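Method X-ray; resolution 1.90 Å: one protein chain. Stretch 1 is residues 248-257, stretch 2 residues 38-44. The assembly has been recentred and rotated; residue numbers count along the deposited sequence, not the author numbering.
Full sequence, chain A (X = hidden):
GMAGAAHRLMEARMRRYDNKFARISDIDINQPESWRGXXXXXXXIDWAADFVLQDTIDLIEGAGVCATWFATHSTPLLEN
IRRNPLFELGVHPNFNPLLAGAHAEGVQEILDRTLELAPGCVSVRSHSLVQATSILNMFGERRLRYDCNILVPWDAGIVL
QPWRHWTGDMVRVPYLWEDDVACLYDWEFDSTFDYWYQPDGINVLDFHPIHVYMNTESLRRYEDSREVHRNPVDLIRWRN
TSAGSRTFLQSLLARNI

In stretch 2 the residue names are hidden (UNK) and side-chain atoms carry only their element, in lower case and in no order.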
ATOM      1  N   PHE A 248      16.779  20.628  -3.395  1.00 32.37           N
ATOM      2  CA  PHE A 248      16.075  20.141  -2.208  1.00 34.25           C
ATOM      3  C   PHE A 248      16.979  19.139  -1.479  1.00 33.64           C
ATOM      4  O   PHE A 248      17.162  19.215  -0.276  1.00 33.29           O
ATOM      5  CB  PHE A 248      14.766  19.504  -2.651  1.00 35.75           C
ATOM      6  CG  PHE A 248      13.945  18.850  -1.557  1.00 33.99           C
ATOM      7  CD1 PHE A 248      14.092  17.508  -1.267  1.00 34.90           C
ATOM      8  CD2 PHE A 248      12.955  19.560  -0.889  1.00 36.89           C
ATOM      9  CE1 PHE A 248      13.300  16.901  -0.326  1.00 32.78           C
ATOM     10  CE2 PHE A 248      12.157  18.946   0.050  1.00 38.84           C
ATOM     11  CZ  PHE A 248      12.333  17.612   0.330  1.00 36.07           C
ATOM     12  N   LEU A 249      17.542  18.198  -2.231  1.00 34.97           N
ATOM     13  CA  LEU A 249      18.419  17.183  -1.638  1.00 35.25           C
ATOM     14  C   LEU A 249      19.659  17.822  -1.088  1.00 35.00           C
ATOM     15  O   LEU A 249      20.112  17.471   0.003  1.00 31.98           O
ATOM     16  CB  LEU A 249      18.807  16.155  -2.699  1.00 35.65           C
ATOM     17  CG  LEU A 249      19.805  15.072  -2.298  1.00 33.01           C
ATOM     18  CD1 LEU A 249      19.355  14.237  -1.084  1.00 31.65           C
ATOM     19  CD2 LEU A 249      20.055  14.173  -3.550  1.00 35.98           C
ATOM     20  N   GLN A 250      20.251  18.748  -1.834  1.00 32.13           N
ATOM     21  CA  GLN A 250      21.454  19.423  -1.334  1.00 33.38           C
ATOM     22  C   GLN A 250      21.198  20.188  -0.031  1.00 35.09           C
ATOM     23  O   GLN A 250      22.003  20.111   0.886  1.00 34.92           O
ATOM     24  CB  GLN A 250      22.063  20.356  -2.398  1.00 31.75           C
ATOM     25  CG  GLN A 250      22.702  19.592  -3.546  1.00 32.71           C
ATOM     26  CD  GLN A 250      23.063  20.501  -4.704  1.00 38.06           C
ATOM     27  OE1 GLN A 250      22.280  21.354  -5.097  1.00 37.07           O
ATOM     28  NE2 GLN A 250      24.244  20.322  -5.238  1.00 39.92           N
ATOM     29  N   SER A 251      20.072  20.894   0.070  1.00 36.79           N
ATOM     30  CA  SER A 251      19.722  21.614   1.311  1.00 38.01           C
ATOM     31  C   SER A 251      19.465  20.697   2.477  1.00 37.86           C
ATOM     32  O   SER A 251      19.859  20.975   3.606  1.00 36.38           O
ATOM     33  CB  SER A 251      18.461  22.438   1.136  1.00 39.94           C
ATOM     34  OG  SER A 251      18.716  23.442   0.192  1.00 49.07           O
ATOM     35  N   LEU A 252      18.780  19.609   2.200  1.00 36.28           N
ATOM     36  CA  LEU A 252      18.458  18.626   3.233  1.00 37.83           C
ATOM     37  C   LEU A 252      19.729  18.056   3.810  1.00 37.26           C
ATOM     38  O   LEU A 252      19.854  17.909   5.034  1.00 38.13           O
ATOM     39  CB  LEU A 252      17.592  17.541   2.609  1.00 36.08           C
ATOM     40  CG  LEU A 252      17.135  16.294   3.322  1.00 43.68           C
ATOM     41  CD1 LEU A 252      16.090  15.659   2.388  1.00 43.84           C
ATOM     42  CD2 LEU A 252      18.283  15.354   3.591  1.00 41.31           C
ATOM     43  N   LEU A 253      20.689  17.744   2.935  1.00 37.64           N
ATOM     44  CA  LEU A 253      21.996  17.239   3.368  1.00 37.86           C
ATOM     45  C   LEU A 253      22.744  18.291   4.190  1.00 39.57           C
ATOM     46  O   LEU A 253      23.239  17.990   5.286  1.00 40.30           O
ATOM     47  CB  LEU A 253      22.845  16.805   2.155  1.00 38.57           C
ATOM     48  CG  LEU A 253      22.393  15.542   1.399  1.00 35.92           C
ATOM     49  CD1 LEU A 253      23.119  15.368   0.053  1.00 34.25           C
ATOM     50  CD2 LEU A 253      22.520  14.289   2.299  1.00 32.80           C
ATOM     51  N   ALA A 254      22.821  19.518   3.666  1.00 39.36           N
ATOM     52  CA  ALA A 254      23.533  20.610   4.346  1.00 40.45           C
ATOM     53  C   ALA A 254      22.961  20.894   5.728  1.00 42.14           C
ATOM     54  O   ALA A 254      23.699  21.089   6.662  1.00 43.61           O
ATOM     55  CB  ALA A 254      23.519  21.899   3.478  1.00 39.01           C
ATOM     56  N   ARG A 255      21.647  20.925   5.852  1.00 44.33           N
ATOM     57  CA  ARG A 255      21.015  21.173   7.122  1.00 46.17           C
ATOM     58  C   ARG A 255      21.160  20.061   8.129  1.00 45.83           C
ATOM     59  O   ARG A 255      20.945  20.311   9.303  1.00 44.43           O
ATOM     60  CB  ARG A 255      19.515  21.240   6.963  1.00 48.97           C
ATOM     61  CG  ARG A 255      18.969  22.416   6.289  1.00 58.41           C
ATOM     62  CD  ARG A 255      17.455  22.311   6.380  1.00 59.49           C
ATOM     63  NE  ARG A 255      16.906  23.324   5.506  1.00 65.14           N
ATOM     64  CZ  ARG A 255      16.191  23.086   4.425  1.00 66.58           C
ATOM     65  NH1 ARG A 255      15.871  21.840   4.092  1.00 68.46           N
ATOM     66  NH2 ARG A 255      15.757  24.116   3.701  1.00 69.40           N
ATOM     67  N   ASN A 256      21.406  18.830   7.684  1.00 44.55           N
ATOM     68  CA  ASN A 256      21.314  17.674   8.586  1.00 44.86           C
ATOM     69  C   ASN A 256      22.618  16.919   8.840  1.00 45.47           C
ATOM     70  O   ASN A 256      22.632  15.984   9.620  1.00 46.36           O
ATOM     71  CB  ASN A 256      20.246  16.720   8.074  1.00 46.10           C
ATOM     72  CG  ASN A 256      18.853  17.269   8.276  1.00 48.35           C
ATOM     73  OD1 ASN A 256      18.398  17.390   9.414  1.00 48.10           O
ATOM     74  ND2 ASN A 256      18.173  17.614   7.189  1.00 41.53           N
ATOM     75  N   ILE A 257      23.710  17.306   8.208  1.00 47.55           N
ATOM     76  CA  ILE A 257      24.962  16.620   8.492  1.00 51.15           C
ATOM     77  C   ILE A 257      25.639  17.381   9.608  1.00 55.40           C
ATOM     78  O   ILE A 257      25.254  18.518   9.904  1.00 58.03           O
ATOM     79  CB  ILE A 257      25.921  16.480   7.273  1.00 49.93           C
ATOM     80  CG1 ILE A 257      26.324  17.841   6.708  1.00 51.37           C
ATOM     81  CG2 ILE A 257      25.311  15.563   6.210  1.00 45.15           C
ATOM     82  CD1 ILE A 257      27.226  17.744   5.474  1.00 53.03           C
ATOM     83  OXT ILE A 257      26.582  16.872  10.216  1.00 58.90           O
ATOM     84  N   UNK A  38      14.703   9.648  12.476  1.00 32.76           N
ATOM     85  CA  UNK A  38      15.825   9.471  11.584  1.00 32.22           C
ATOM     86  C   UNK A  38      15.368   9.617  10.159  1.00 32.31           C
ATOM     87  O   UNK A  38      14.168   9.525   9.864  1.00 32.24           O
ATOM     88  n   UNK A  38      19.069   6.719  13.097  1.00 45.96           N
ATOM     89  n   UNK A  38      19.495   4.412  13.063  1.00 36.48           N
ATOM     90  n   UNK A  38      21.199   5.943  12.672  1.00 48.38           N
ATOM     91  c   UNK A  38      19.913   5.689  12.947  1.00 49.97           C
ATOM     92  c   UNK A  38      16.478   8.104  11.809  1.00 33.31           C
ATOM     93  c   UNK A  38      16.936   7.910  13.243  1.00 40.87           C
ATOM     94  c   UNK A  38      17.655   6.605  13.409  1.00 46.68           C
ATOM     95  N   UNK A  39      16.344   9.839   9.293  1.00 32.11           N
ATOM     96  CA  UNK A  39      16.113  10.062   7.877  1.00 31.63           C
ATOM     97  C   UNK A  39      16.729   8.908   7.097  1.00 32.95           C
ATOM     98  O   UNK A  39      17.884   8.513   7.341  1.00 32.09           O
ATOM     99  c   UNK A  39      16.105  12.559   8.225  1.00 33.69           C
ATOM    100  c   UNK A  39      16.840  13.901   8.078  1.00 34.41           C
ATOM    101  c   UNK A  39      16.545  11.537   5.920  1.00 32.59           C
ATOM    102  c   UNK A  39      16.722  11.385   7.424  1.00 33.21           C
ATOM    103  N   UNK A  40      15.931   8.336   6.211  1.00 31.54           N
ATOM    104  CA  UNK A  40      16.373   7.246   5.335  1.00 32.25           C
ATOM    105  C   UNK A  40      16.281   7.690   3.875  1.00 32.71           C
ATOM    106  O   UNK A  40      15.190   7.745   3.289  1.00 33.53           O
ATOM    107  c   UNK A  40      16.397   3.847   8.537  1.00 33.17           C
ATOM    108  c   UNK A  40      16.342   4.350   7.246  1.00 31.99           C
ATOM    109  c   UNK A  40      15.502   6.008   5.554  1.00 31.45           C
ATOM    110  c   UNK A  40      15.714   4.481   9.550  1.00 34.30           C
ATOM    111  c   UNK A  40      14.963   5.587   9.274  1.00 33.32           C
ATOM    112  c   UNK A  40      14.891   6.069   7.977  1.00 31.88           C
ATOM    113  c   UNK A  40      15.563   5.458   6.955  1.00 31.84           C
ATOM    114  N   UNK A  41      17.416   8.088   3.298  1.00 31.49           N
ATOM    115  CA  UNK A  41      17.447   8.490   1.896  1.00 32.78           C
ATOM    116  C   UNK A  41      17.465   7.223   1.061  1.00 30.75           C
ATOM    117  O   UNK A  41      18.302   6.311   1.290  1.00 33.31           O
ATOM    118  c   UNK A  41      17.706  11.610   1.879  1.00 37.26           C
ATOM    119  c   UNK A  41      18.822  10.688   2.302  1.00 36.47           C
ATOM    120  c   UNK A  41      18.690   9.332   1.598  1.00 32.91           C
ATOM    121  c   UNK A  41      20.207  11.318   2.015  1.00 34.61           C
ATOM    122  N   UNK A  42      16.534   7.135   0.126  1.00 32.24           N
ATOM    123  CA  UNK A  42      16.426   5.983  -0.743  1.00 32.20           C
ATOM    124  C   UNK A  42      16.416   6.457  -2.200  1.00 34.00           C
ATOM    125  O   UNK A  42      15.877   7.519  -2.519  1.00 33.49           O
ATOM    126  c   UNK A  42      15.148   4.691   1.082  1.00 31.44           C
ATOM    127  c   UNK A  42      15.184   5.097  -0.415  1.00 32.96           C
ATOM    128  o   UNK A  42      13.981   5.774  -0.786  1.00 33.07           O
ATOM    129  N   UNK A  43      17.023   5.647  -3.061  1.00 32.84           N
ATOM    130  CA  UNK A  43      17.169   5.958  -4.461  1.00 32.47           C
ATOM    131  C   UNK A  43      16.674   4.827  -5.333  1.00 33.17           C
ATOM    132  O   UNK A  43      17.196   3.741  -5.287  1.00 33.07           O
ATOM    133  c   UNK A  43      19.007   8.729  -4.534  1.00 36.00           C
ATOM    134  c   UNK A  43      19.379   9.846  -3.821  1.00 34.31           C
ATOM    135  c   UNK A  43      19.904   9.691  -2.532  1.00 36.52           C
ATOM    136  c   UNK A  43      18.644   6.259  -4.733  1.00 32.49           C
ATOM    137  c   UNK A  43      19.131   7.466  -3.980  1.00 32.55           C
ATOM    138  c   UNK A  43      19.661   7.334  -2.713  1.00 32.75           C
ATOM    139  c   UNK A  43      20.051   8.433  -1.988  1.00 36.64           C
ATOM    140  N   UNK A  44      15.621   5.093  -6.091  1.00 34.21           N
ATOM    141  CA  UNK A  44      15.085   4.189  -7.090  1.00 32.37           C
ATOM    142  C   UNK A  44      15.848   4.520  -8.400  1.00 33.72           C
ATOM    143  O   UNK A  44      15.673   5.603  -9.001  1.00 34.73           O
ATOM    144  c   UNK A  44      12.745   3.980  -6.123  1.00 38.48           C
ATOM    145  c   UNK A  44      13.602   4.429  -7.307  1.00 32.57           C
ATOM    146  o   UNK A  44      13.261   3.326  -5.197  1.00 36.59           O
ATOM    147  o   UNK A  44      11.533   4.283  -6.146  1.00 37.88           O
TER

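Position 38 carries seven side-chain atoms: three carbons in a row, a nitrogen, then a carbon bearing two more nitrogens. The chain precedes the strand and stays out of reach of the helix. That guanidinium makes it arginine, and the nitrogens of Arg38 are hydrogen-bonded elsewhere in the structure.

Position 39 opens the strand with four carbons and no heteroatom. The fork comes at the first carbon, and one arm is two carbons long. Its CB points toward the helix, and the end of the longer arm packs on the side-chain amide of Asn256. This is isoleucine; CD1 of Ile39 lies 3.9 Å from CG of Asn256. Close by, ND2 of Asn256 donates a hydrogen bond to O of Leu252, 2.7 Å away and one turn back in the helix.

At position 40 a single carbon leads to a ring of six carbons with no oxygen attached. It is buried but makes no contact with the helix. The residue is phenylalanine, Phe40.

Position 41 again has four carbons, now forked at the second. It points toward the helix, touches Leu249, Leu252 and Leu253, and has more area covered by the other stretch than any other residue of the pair. This is leucine. CD1 of Leu41 sits 3.8 Å from CD2 of Leu253, CD2 of Leu41 lies 4.2 Å from CD2 of Leu252, and CD1 of Leu249 lies 4.3 Å from both CD1 and CD2 of Leu41. The fork thus spreads its two methyls among three leucines.

Position 42 has one carbon carrying an oxygen and a second carbon, and does not touch the helix. The pattern is threonine; the hydroxyl of Thr42 is hydrogen-bonded elsewhere.

Position 43 shows one carbon and a six-carbon ring. Its CA-to-CB bond points sideways, but the ring's end comes nearer and meets a methyl of Leu249 at the ring edge, near its plane. This is a second phenylalanine, with CE1 of Phe43 4.4 Å from CD2 of Leu249.

Position 44 has two carbons, the second carrying two oxygens, out of reach of the helix: aspartate. OD1 of Asp44 is hydrogen-bonded elsewhere.

The rule is alternation against helical repeat. Ile39, Leu41 and Phe43 supply the strand's contacts; Leu249, Leu252, Leu253 and Asn256, spaced three, one and three apart, supply the helix's. The two run at 149°, so advancing along the strand means moving back along the helix. No hydrogen bond crosses; the contact is mainly apolar side-chain packing, with the amide of Asn256 at one end, and the axes come within 12.0 Å.

Stretch 2 38-44: RIFLTFD
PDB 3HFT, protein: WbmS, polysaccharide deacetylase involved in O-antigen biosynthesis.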